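PDB 2WAO: endoglucanase E from Clostridium thermocellum, which probably removes acetyl groups from plant cell-wall polysaccharides and binds cellulose-like chains at its esterase active site, as part of a bifunctional cellulase-esterase. Local coordinates for residues W92-A97 against N151-M156; A160-N165 against L318-L323; E122-F127 against N167-M172. All coordinates share one frame; numbering follows the deposited sequence.

Contact 1 (92-97 with 151-156) is buried where the end of a strand from the N-terminal beta region meets a loop of the esterase fold, and it is the polar one: a serine, a water and two carboxylates work beside an aromatic pair. Contacts 2 and 3 lie inside the esterase fold and share its first crossover, helix 158-165 of contact 2 running on into strand 168-174 of contact 3. Contact 2, also buried apart from exposed Asn165, is a small helix pair joined by apolar contacts; contact 3, only partly buried and exposed at Asn167, rests on main-chain bonds between parallel strands. Tyr155 of contact 1 also reaches Arg164 of contact 2, and Leu323 touches Phe127.

Contact 1: W92-A97 against N151-M156; sequences WKRTEA and NENSYM
Trp92 meets Ser154 and Tyr155 at once. Its indole NE1 donates to Ser154 OG at 2.9 Å, close to the ring plane, while Tyr155 comes over one indole face. CG lies anti to the backbone N (chi1 -177°), beside the carbonyl carbon, and from there the indole meets the edge of Tyr155: CD1 sits 3.6 Å from Trp92 CD2, and the two planes stand 88° apart, a T-shaped pair. Tyr155 CB adds a CH-pi contact over the five-membered ring.

Next along the chain, Arg94 turns its main-chain oxygen to Ser154, which grips it twice: OG donates at 2.8 Å from above the carbonyl plane, and N of Ser154 gives a longer bond of 3.3 Å. Ser154 OG therefore accepts from the tryptophan and donates to Arg94 O, relaying one bond into the next. The Arg94 side chain bends at chi3, and its guanidinium stacks on the amide of Asn153, the planes 18° apart. A water joins Arg94 NE to the carbonyl O of Glu152, while NH2 makes a salt bridge to Glu139.

Thr95 lays CA and CB against Glu152 OE1, its hydroxyl being taken by Asn53. Glu96 N then donates to Glu152 OE1 at 2.9 Å from above the carboxylate plane. The two acids cross at about a right angle, Glu96 OE2 only 2.5 Å from Glu152 OE2, so close that one of the acids is probably protonated.

Glu96 OE2 is also bonded to Ser176, a residue of the glycan pocket, and Glu152 rests on Phe147 of the same pocket. The arrangement is a buried interface between the N-terminal beta region of a family 2 carbohydrate esterase and its SGNH-hydrolase fold, extending to residues of the sugar site.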
loop_
_atom_site.group_PDB
_atom_site.type_symbol
_atom_site.label_atom_id
_atom_site.label_comp_id
_atom_site.label_asym_id
_atom_site.label_seq_id
_atom_site.Cartn_x
_atom_site.Cartn_y
_atom_site.Cartn_z
ATOM N N TRP A 92 -4.958 -11.107 3.498
ATOM C CA TRP A 92 -4.589 -9.732 3.123
ATOM C C TRP A 92 -5.205 -8.709 4.079
ATOM O O TRP A 92 -6.423 -8.754 4.368
ATOM C CB TRP A 92 -5.078 -9.470 1.692
ATOM C CG TRP A 92 -4.724 -8.120 1.093
ATOM C CD1 TRP A 92 -5.339 -6.905 1.332
ATOM C CD2 TRP A 92 -3.645 -7.855 0.187
ATOM N NE1 TRP A 92 -4.696 -5.917 0.629
ATOM C CE2 TRP A 92 -3.673 -6.475 -0.102
ATOM C CE3 TRP A 92 -2.670 -8.666 -0.436
ATOM C CZ2 TRP A 92 -2.763 -5.871 -0.994
ATOM C CZ3 TRP A 92 -1.747 -8.048 -1.315
ATOM C CH2 TRP A 92 -1.838 -6.670 -1.608
ATOM N N LYS A 93 -4.371 -7.811 4.601
ATOM C CA LYS A 93 -4.849 -6.754 5.469
ATOM C C LYS A 93 -5.373 -5.623 4.552
ATOM O O LYS A 93 -4.600 -4.909 3.863
ATOM C CB LYS A 93 -3.740 -6.228 6.386
ATOM C CG LYS A 93 -4.259 -5.168 7.381
ATOM C CD LYS A 93 -3.077 -4.605 8.241
ATOM C CE LYS A 93 -3.583 -3.827 9.465
ATOM N NZ LYS A 93 -3.744 -2.321 9.242
ATOM N N ARG A 94 -6.681 -5.481 4.502
ATOM C CA ARG A 94 -7.276 -4.462 3.595
ATOM C C ARG A 94 -7.034 -3.027 4.023
ATOM O O ARG A 94 -6.801 -2.142 3.172
ATOM C CB ARG A 94 -8.777 -4.687 3.506
ATOM C CG ARG A 94 -9.095 -5.992 2.843
ATOM C CD ARG A 94 -10.578 -6.399 3.115
ATOM N NE ARG A 94 -11.616 -5.358 2.822
ATOM C CZ ARG A 94 -12.402 -5.316 1.735
ATOM N NH1 ARG A 94 -12.262 -6.174 0.712
ATOM N NH2 ARG A 94 -13.335 -4.379 1.634
ATOM N N THR A 95 -7.150 -2.818 5.322
ATOM C CA THR A 95 -7.202 -1.510 5.966
ATOM C C THR A 95 -5.820 -0.967 6.344
ATOM O O THR A 95 -4.836 -1.705 6.512
ATOM C CB THR A 95 -8.074 -1.595 7.232
ATOM O OG1 THR A 95 -7.808 -2.853 7.868
ATOM C CG2 THR A 95 -9.580 -1.534 6.864
ATOM N N GLU A 96 -5.740 0.342 6.501
ATOM C CA GLU A 96 -4.446 1.005 6.679
ATOM C C GLU A 96 -3.914 0.984 8.118
ATOM O O GLU A 96 -4.599 0.554 9.080
ATOM C CB GLU A 96 -4.539 2.435 6.170
ATOM C CG GLU A 96 -5.595 3.266 6.962
ATOM C CD GLU A 96 -5.713 4.660 6.398
ATOM O OE1 GLU A 96 -4.822 5.501 6.679
ATOM O OE2 GLU A 96 -6.700 4.891 5.633
ATOM N N ALA A 97 -2.689 1.465 8.246
ATOM C CA ALA A 97 -1.932 1.386 9.504
ATOM C C ALA A 97 -2.644 2.173 10.601
ATOM O O ALA A 97 -2.666 1.752 11.788
ATOM C CB ALA A 97 -0.505 1.904 9.273
ATOM N N ASN A 151 -15.028 -0.080 3.622
ATOM C CA ASN A 151 -14.934 0.273 2.189
ATOM C C ASN A 151 -13.500 0.541 1.664
ATOM O O ASN A 151 -13.288 1.000 0.516
ATOM C CB ASN A 151 -15.868 1.461 1.915
ATOM C CG ASN A 151 -17.322 1.010 1.692
ATOM O OD1 ASN A 151 -17.586 -0.162 1.393
ATOM N ND2 ASN A 151 -18.245 1.937 1.828
ATOM N N GLU A 152 -12.501 0.287 2.508
ATOM C CA GLU A 152 -11.129 0.555 2.104
ATOM C C GLU A 152 -10.503 -0.768 1.697
ATOM O O GLU A 152 -10.086 -1.550 2.541
ATOM C CB GLU A 152 -10.346 1.165 3.293
ATOM C CG GLU A 152 -8.837 1.410 3.031
ATOM C CD GLU A 152 -8.199 2.196 4.190
ATOM O OE1 GLU A 152 -8.106 1.622 5.322
ATOM O OE2 GLU A 152 -7.810 3.388 3.952
ATOM N N ASN A 153 -10.430 -1.022 0.408
ATOM C CA ASN A 153 -9.893 -2.275 -0.075
ATOM C C ASN A 153 -8.542 -2.110 -0.805
ATOM O O ASN A 153 -8.488 -2.001 -2.063
ATOM C CB ASN A 153 -10.930 -2.979 -0.973
ATOM C CG ASN A 153 -10.439 -4.296 -1.504
ATOM O OD1 ASN A 153 -11.078 -4.916 -2.379
ATOM N ND2 ASN A 153 -9.353 -4.789 -0.939
ATOM N N SER A 154 -7.451 -2.184 -0.018
ATOM C CA SER A 154 -6.110 -2.079 -0.621
ATOM C C SER A 154 -5.762 -3.200 -1.611
ATOM O O SER A 154 -4.833 -3.037 -2.397
ATOM C CB SER A 154 -5.004 -1.958 0.424
ATOM O OG SER A 154 -5.022 -3.119 1.219
ATOM N N TYR A 155 -6.485 -4.319 -1.560
ATOM C CA TYR A 155 -6.248 -5.400 -2.549
ATOM C C TYR A 155 -6.569 -4.886 -3.956
ATOM O O TYR A 155 -5.994 -5.369 -4.933
ATOM C CB TYR A 155 -7.128 -6.637 -2.257
ATOM C CG TYR A 155 -6.751 -7.882 -3.074
ATOM C CD1 TYR A 155 -5.602 -8.617 -2.750
ATOM C CD2 TYR A 155 -7.539 -8.300 -4.163
ATOM C CE1 TYR A 155 -5.263 -9.752 -3.459
ATOM C CE2 TYR A 155 -7.207 -9.438 -4.893
ATOM C CZ TYR A 155 -6.077 -10.161 -4.518
ATOM O OH TYR A 155 -5.738 -11.279 -5.217
ATOM N N MET A 156 -7.493 -3.913 -4.055
ATOM C CA MET A 156 -7.880 -3.328 -5.359
ATOM C C MET A 156 -7.353 -1.865 -5.502
ATOM O O MET A 156 -7.935 -1.027 -6.212
ATOM C CB MET A 156 -9.383 -3.455 -5.615
ATOM C CG MET A 156 -9.858 -4.925 -5.802
ATOM S SD MET A 156 -8.996 -5.748 -7.169
ATOM C CE MET A 156 -9.727 -4.916 -8.566
HETATM O O HOH W 1 -11.806 -2.871 4.306
#

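Contact 2: A160-N165 against L318-L323; sequences AITARN and LMAERL. With FMT (formic acid), chain M; FMT (formic acid), chain I.
Ala320 presses its methyl between Ile161 and Thr162, the tight centre of this helix pair. Ile161 CG2 lies 3.4 Å from Ala320 CB, closer than carbon atoms usually sit, and Thr162 OG1 comes within 3.3 Å of Ala320 CA. The small Ala320 lets the backbones draw near: Thr162 and Ala320 have their CA atoms 4.9 Å apart, and the short helix axes approach to 8.6 Å with a crossing angle of -43°.

Thr162 carries the rest of the apolar contact. Its CG2, anti to the backbone N (chi1 -67° placing OG1 beside N), meets Leu323 CD2 at 3.8 Å, the two side chains crossing at about a right angle. The threonine hydroxyl bonds to the carbonyl of Tyr158 in the preceding turn, so the oxygen that lies against Ala320 is satisfied within its own helix. No hydrogen bond joins the two segments.

One turn on, the grip slackens. Exposed Asn165 approaches only distantly, OD1 being 4.2 Å from Ala320 O, and its polar end is engaged by Thr324 instead. Arg164, exposed and taking no part in the pair, holds a formate, probably from the crystallisation liquor, by two nearly straight bonds: NE to O2 and NH2 to O1, each 2.9 Å; its NH1 bonds to the carbonyl of Tyr155. Arg322, also exposed, donates NE to O2 of another formate in a slightly longer bond.

Around the pair, Leu323 and Met319 continue inward to strand 216-220, touching Val218 and Asn220, and both also rest on Tyr158. Helices 158-165 and 313-331 thus lie side by side against the parallel sheet of the esterase fold, while Thr162 reaches further along the second helix to Ile327.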
loop_
_atom_site.group_PDB
_atom_site.type_symbol
_atom_site.label_atom_id
_atom_site.label_comp_id
_atom_site.label_asym_id
_atom_site.label_seq_id
_atom_site.Cartn_x
_atom_site.Cartn_y
_atom_site.Cartn_z
ATOM N N ALA A 160 -1.625 -2.476 -5.599
ATOM C CA ALA A 160 -1.710 -3.941 -5.520
ATOM C C ALA A 160 -1.947 -4.551 -6.894
ATOM O O ALA A 160 -1.403 -5.619 -7.243
ATOM C CB ALA A 160 -2.831 -4.360 -4.590
ATOM N N ILE A 161 -2.744 -3.857 -7.692
ATOM C CA ILE A 161 -3.096 -4.393 -8.996
ATOM C C ILE A 161 -1.812 -4.364 -9.901
ATOM O O ILE A 161 -1.502 -5.353 -10.642
ATOM C CB ILE A 161 -4.201 -3.522 -9.634
ATOM C CG1 ILE A 161 -5.540 -3.633 -8.862
ATOM C CG2 ILE A 161 -4.376 -3.930 -11.142
ATOM C CD1 ILE A 161 -6.522 -2.491 -9.253
ATOM N N THR A 162 -1.060 -3.258 -9.809
ATOM C CA THR A 162 0.227 -3.091 -10.567
ATOM C C THR A 162 1.216 -4.212 -10.147
ATOM O O THR A 162 1.849 -4.846 -10.984
ATOM C CB THR A 162 0.817 -1.668 -10.295
ATOM O OG1 THR A 162 -0.054 -0.676 -10.879
ATOM C CG2 THR A 162 2.227 -1.497 -10.932
ATOM N N ALA A 163 1.323 -4.463 -8.845
ATOM C CA ALA A 163 2.205 -5.516 -8.372
ATOM C C ALA A 163 1.778 -6.890 -8.916
ATOM O O ALA A 163 2.641 -7.647 -9.371
ATOM C CB ALA A 163 2.329 -5.517 -6.834
ATOM N N ARG A 164 0.476 -7.193 -8.898
ATOM C CA ARG A 164 0.021 -8.485 -9.434
ATOM C C ARG A 164 0.303 -8.489 -10.947
ATOM O O ARG A 164 0.779 -9.520 -11.448
ATOM C CB ARG A 164 -1.463 -8.742 -9.142
ATOM C CG ARG A 164 -1.748 -9.076 -7.732
ATOM C CD ARG A 164 -3.179 -9.580 -7.559
ATOM N NE ARG A 164 -4.207 -8.604 -7.923
ATOM C CZ ARG A 164 -4.717 -7.688 -7.089
ATOM N NH1 ARG A 164 -4.256 -7.553 -5.837
ATOM N NH2 ARG A 164 -5.655 -6.875 -7.527
ATOM N N ASN A 165 0.061 -7.385 -11.652
ATOM C CA ASN A 165 0.315 -7.310 -13.116
ATOM C C ASN A 165 1.770 -7.685 -13.411
ATOM O O ASN A 165 2.050 -8.378 -14.393
ATOM C CB ASN A 165 0.087 -5.897 -13.720
ATOM C CG ASN A 165 -1.393 -5.501 -13.864
ATOM O OD1 ASN A 165 -1.723 -4.291 -14.030
ATOM N ND2 ASN A 165 -2.275 -6.474 -13.789
ATOM N N LEU A 318 -7.455 1.956 -14.063
ATOM C CA LEU A 318 -6.806 2.831 -15.062
ATOM C C LEU A 318 -5.377 3.232 -14.634
ATOM O O LEU A 318 -4.447 3.287 -15.450
ATOM C CB LEU A 318 -7.619 4.105 -15.293
ATOM C CG LEU A 318 -8.969 3.963 -16.037
ATOM C CD1 LEU A 318 -9.543 5.337 -16.284
ATOM C CD2 LEU A 318 -8.771 3.138 -17.352
ATOM N N MET A 319 -5.232 3.586 -13.374
ATOM C CA MET A 319 -3.921 3.974 -12.828
ATOM C C MET A 319 -2.958 2.802 -12.936
ATOM O O MET A 319 -1.784 2.951 -13.356
ATOM C CB MET A 319 -4.113 4.391 -11.379
ATOM C CG MET A 319 -4.818 5.694 -11.187
ATOM S SD MET A 319 -5.112 6.042 -9.390
ATOM C CE MET A 319 -3.476 6.479 -8.884
ATOM N N ALA A 320 -3.449 1.633 -12.560
ATOM C CA ALA A 320 -2.610 0.423 -12.589
ATOM C C ALA A 320 -2.156 0.135 -14.040
ATOM O O ALA A 320 -0.997 -0.177 -14.237
ATOM C CB ALA A 320 -3.350 -0.773 -12.007
ATOM N N GLU A 321 -3.040 0.303 -15.026
ATOM C CA GLU A 321 -2.664 0.057 -16.445
ATOM C C GLU A 321 -1.533 1.017 -16.853
ATOM O O GLU A 321 -0.555 0.591 -17.520
ATOM C CB GLU A 321 -3.861 0.180 -17.414
ATOM C CG GLU A 321 -4.967 -0.865 -17.143
ATOM C CD GLU A 321 -6.226 -0.661 -17.986
ATOM O OE1 GLU A 321 -6.080 -0.093 -19.103
ATOM O OE2 GLU A 321 -7.353 -1.073 -17.546
ATOM N N ARG A 322 -1.676 2.299 -16.497
ATOM C CA ARG A 322 -0.692 3.297 -16.833
ATOM C C ARG A 322 0.652 2.970 -16.148
ATOM O O ARG A 322 1.713 2.912 -16.814
ATOM C CB ARG A 322 -1.192 4.693 -16.469
ATOM C CG ARG A 322 -0.183 5.801 -16.718
ATOM C CD ARG A 322 -0.795 7.151 -16.482
ATOM N NE ARG A 322 -2.021 7.351 -17.242
ATOM C CZ ARG A 322 -2.074 7.802 -18.500
ATOM N NH1 ARG A 322 -0.966 8.106 -19.159
ATOM N NH2 ARG A 322 -3.243 7.931 -19.105
ATOM N N LEU A 323 0.597 2.734 -14.839
ATOM C CA LEU A 323 1.820 2.551 -14.048
ATOM C C LEU A 323 2.569 1.240 -14.425
ATOM O O LEU A 323 3.832 1.200 -14.436
ATOM C CB LEU A 323 1.505 2.588 -12.550
ATOM C CG LEU A 323 2.706 2.360 -11.611
ATOM C CD1 LEU A 323 3.727 3.552 -11.781
ATOM C CD2 LEU A 323 2.253 2.236 -10.140
HETATM C C FMT M . -5.402 6.973 -14.705
HETATM O O1 FMT M . -5.804 7.948 -14.007
HETATM O O2 FMT M . -4.257 6.751 -15.193
HETATM C C FMT I . -5.739 -7.678 -10.977
HETATM O O1 FMT I . -6.669 -7.223 -10.266
HETATM O O2 FMT I . -4.983 -8.643 -10.690
#

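Contact 3: E122-F127 against N167-M172; sequences ERKIEF and NASANM
Strands 123-127 and 168-172 run parallel, their short axes 4.4 Å apart at closest and inclined by 23°, with Lys124 facing Ser169, Ile125 facing Ala170, Glu126 facing Asn171 and Phe127 facing Met172. The bonds alternate between strands: Ser169 N to Arg123 O, Ile125 N to Ser169 O, Asn171 N to Ile125 O, then Phe127 N to Asn171 O, 2.8 Å long and almost straight at 178°. At the start, a water bridges Arg123 N and Asn167 O.

On the face bearing Ile125 and Phe127, Arg123 CB touches Ala168 CB at 3.6 Å, and Ile125 CD1 reaches the same methyl at 3.8 Å. With CG beside its backbone N (chi1 -73°), Phe127 brings its ring edge to Ala170, CE2 lying 3.8 Å from Ala170 CB. Ala163 and Ala159 of helix 158-165 cover this face.

Strand 123-129 lies between strands 168-174 and 216-220, and the 2-1-3-4-5 parallel order is that of the flavodoxin-like SGNH-hydrolase sheet, with helix 158-165 making the crossover from strand 123-129 to the outer strand. Asn167, at positive phi, closes that helix in a Schellman motif just before the strand.

The opposite face is more polar. Lys124 CG touches Ser169 OG at 3.6 Å, and that hydroxyl bonds to Tyr212. Buried Glu126 has CG near the Asn171 carbonyl oxygen, and its carboxylate is satisfied by a salt bridge to Arg16 and by the hydroxyls of Tyr196 and Tyr251.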
loop_
_atom_site.group_PDB
_atom_site.type_symbol
_atom_site.label_atom_id
_atom_site.label_comp_id
_atom_site.label_asym_id
_atom_site.label_seq_id
_atom_site.Cartn_x
_atom_site.Cartn_y
_atom_site.Cartn_z
ATOM N N GLU A 122 10.898 -12.471 -6.873
ATOM C CA GLU A 122 12.144 -11.737 -7.072
ATOM C C GLU A 122 11.920 -10.232 -7.305
ATOM O O GLU A 122 12.722 -9.411 -6.860
ATOM C CB GLU A 122 12.896 -12.345 -8.262
ATOM C CG GLU A 122 13.252 -13.815 -8.025
ATOM C CD GLU A 122 14.470 -14.002 -7.113
ATOM O OE1 GLU A 122 15.274 -13.031 -6.962
ATOM O OE2 GLU A 122 14.639 -15.130 -6.563
ATOM N N ARG A 123 10.822 -9.898 -7.978
ATOM C CA ARG A 123 10.480 -8.499 -8.281
ATOM C C ARG A 123 9.815 -7.928 -7.060
ATOM O O ARG A 123 8.921 -8.568 -6.447
ATOM C CB ARG A 123 9.533 -8.416 -9.480
ATOM C CG ARG A 123 10.182 -8.967 -10.766
ATOM C CD ARG A 123 9.177 -9.007 -11.834
ATOM N NE ARG A 123 9.786 -9.277 -13.147
ATOM C CZ ARG A 123 9.077 -9.384 -14.268
ATOM N NH1 ARG A 123 7.759 -9.273 -14.238
ATOM N NH2 ARG A 123 9.684 -9.611 -15.434
ATOM N N LYS A 124 10.265 -6.737 -6.690
ATOM C CA LYS A 124 9.831 -6.109 -5.435
ATOM C C LYS A 124 9.617 -4.612 -5.675
ATOM O O LYS A 124 10.466 -3.924 -6.286
ATOM C CB LYS A 124 10.877 -6.266 -4.343
ATOM C CG LYS A 124 11.114 -7.700 -3.879
ATOM C CD LYS A 124 12.334 -7.699 -2.963
ATOM C CE LYS A 124 12.491 -9.019 -2.231
ATOM N NZ LYS A 124 12.986 -10.010 -3.212
ATOM N N ILE A 125 8.521 -4.102 -5.129
ATOM C CA ILE A 125 8.160 -2.666 -5.281
ATOM C C ILE A 125 7.854 -2.133 -3.873
ATOM O O ILE A 125 7.304 -2.875 -3.039
ATOM C CB ILE A 125 6.918 -2.502 -6.168
ATOM C CG1 ILE A 125 7.062 -3.297 -7.462
ATOM C CG2 ILE A 125 6.642 -1.011 -6.450
ATOM C CD1 ILE A 125 5.811 -3.265 -8.353
ATOM N N GLU A 126 8.250 -0.897 -3.578
ATOM C CA GLU A 126 7.744 -0.206 -2.383
ATOM C C GLU A 126 6.950 0.992 -2.900
ATOM O O GLU A 126 7.439 1.771 -3.736
ATOM C CB GLU A 126 8.872 0.277 -1.491
ATOM C CG GLU A 126 8.399 1.009 -0.222
ATOM C CD GLU A 126 9.549 1.270 0.722
ATOM O OE1 GLU A 126 10.470 1.987 0.329
ATOM O OE2 GLU A 126 9.525 0.777 1.873
ATOM N N PHE A 127 5.753 1.164 -2.337
ATOM C CA PHE A 127 4.914 2.311 -2.644
ATOM C C PHE A 127 4.948 3.207 -1.426
ATOM O O PHE A 127 4.879 2.713 -0.263
ATOM C CB PHE A 127 3.475 1.836 -2.859
ATOM C CG PHE A 127 3.282 1.108 -4.150
ATOM C CD1 PHE A 127 2.839 1.816 -5.274
ATOM C CD2 PHE A 127 3.551 -0.266 -4.246
ATOM C CE1 PHE A 127 2.695 1.170 -6.510
ATOM C CE2 PHE A 127 3.379 -0.929 -5.503
ATOM C CZ PHE A 127 2.966 -0.181 -6.600
ATOM N N ASN A 167 3.932 -9.466 -11.420
ATOM C CA ASN A 167 4.427 -10.611 -10.646
ATOM C C ASN A 167 5.494 -10.188 -9.610
ATOM O O ASN A 167 6.525 -10.851 -9.420
ATOM C CB ASN A 167 4.984 -11.702 -11.574
ATOM C CG ASN A 167 5.120 -13.038 -10.870
ATOM O OD1 ASN A 167 4.253 -13.411 -10.094
ATOM N ND2 ASN A 167 6.201 -13.762 -11.145
ATOM N N ALA A 168 5.176 -9.098 -8.924
ATOM C CA ALA A 168 6.054 -8.473 -7.953
ATOM C C ALA A 168 5.394 -8.447 -6.586
ATOM O O ALA A 168 4.174 -8.383 -6.468
ATOM C CB ALA A 168 6.360 -7.070 -8.399
ATOM N N SER A 169 6.177 -8.493 -5.535
ATOM C CA SER A 169 5.583 -8.220 -4.218
ATOM C C SER A 169 5.571 -6.699 -4.000
ATOM O O SER A 169 6.268 -5.941 -4.705
ATOM C CB SER A 169 6.383 -8.946 -3.138
ATOM O OG SER A 169 7.682 -8.454 -3.138
ATOM N N ALA A 170 4.757 -6.237 -3.057
ATOM C CA ALA A 170 4.688 -4.789 -2.823
ATOM C C ALA A 170 4.560 -4.523 -1.335
ATOM O O ALA A 170 3.837 -5.247 -0.633
ATOM C CB ALA A 170 3.544 -4.162 -3.598
ATOM N N ASN A 171 5.334 -3.550 -0.847
ATOM C CA ASN A 171 5.115 -2.980 0.476
ATOM C C ASN A 171 4.430 -1.594 0.286
ATOM O O ASN A 171 4.902 -0.761 -0.497
ATOM C CB ASN A 171 6.396 -2.909 1.301
ATOM C CG ASN A 171 6.928 -4.301 1.714
ATOM O OD1 ASN A 171 6.293 -5.360 1.460
ATOM N ND2 ASN A 171 8.091 -4.303 2.347
ATOM N N MET A 172 3.308 -1.379 0.983
ATOM C CA MET A 172 2.511 -0.160 0.803
ATOM C C MET A 172 2.629 0.765 2.013
ATOM O O MET A 172 1.875 0.649 2.998
ATOM C CB MET A 172 1.037 -0.480 0.470
ATOM C CG MET A 172 0.834 -1.300 -0.810
ATOM S SD MET A 172 -0.835 -1.998 -1.012
ATOM C CE MET A 172 -1.870 -0.553 -1.362
HETATM O O HOH W 2 9.132 -11.970 -9.438
#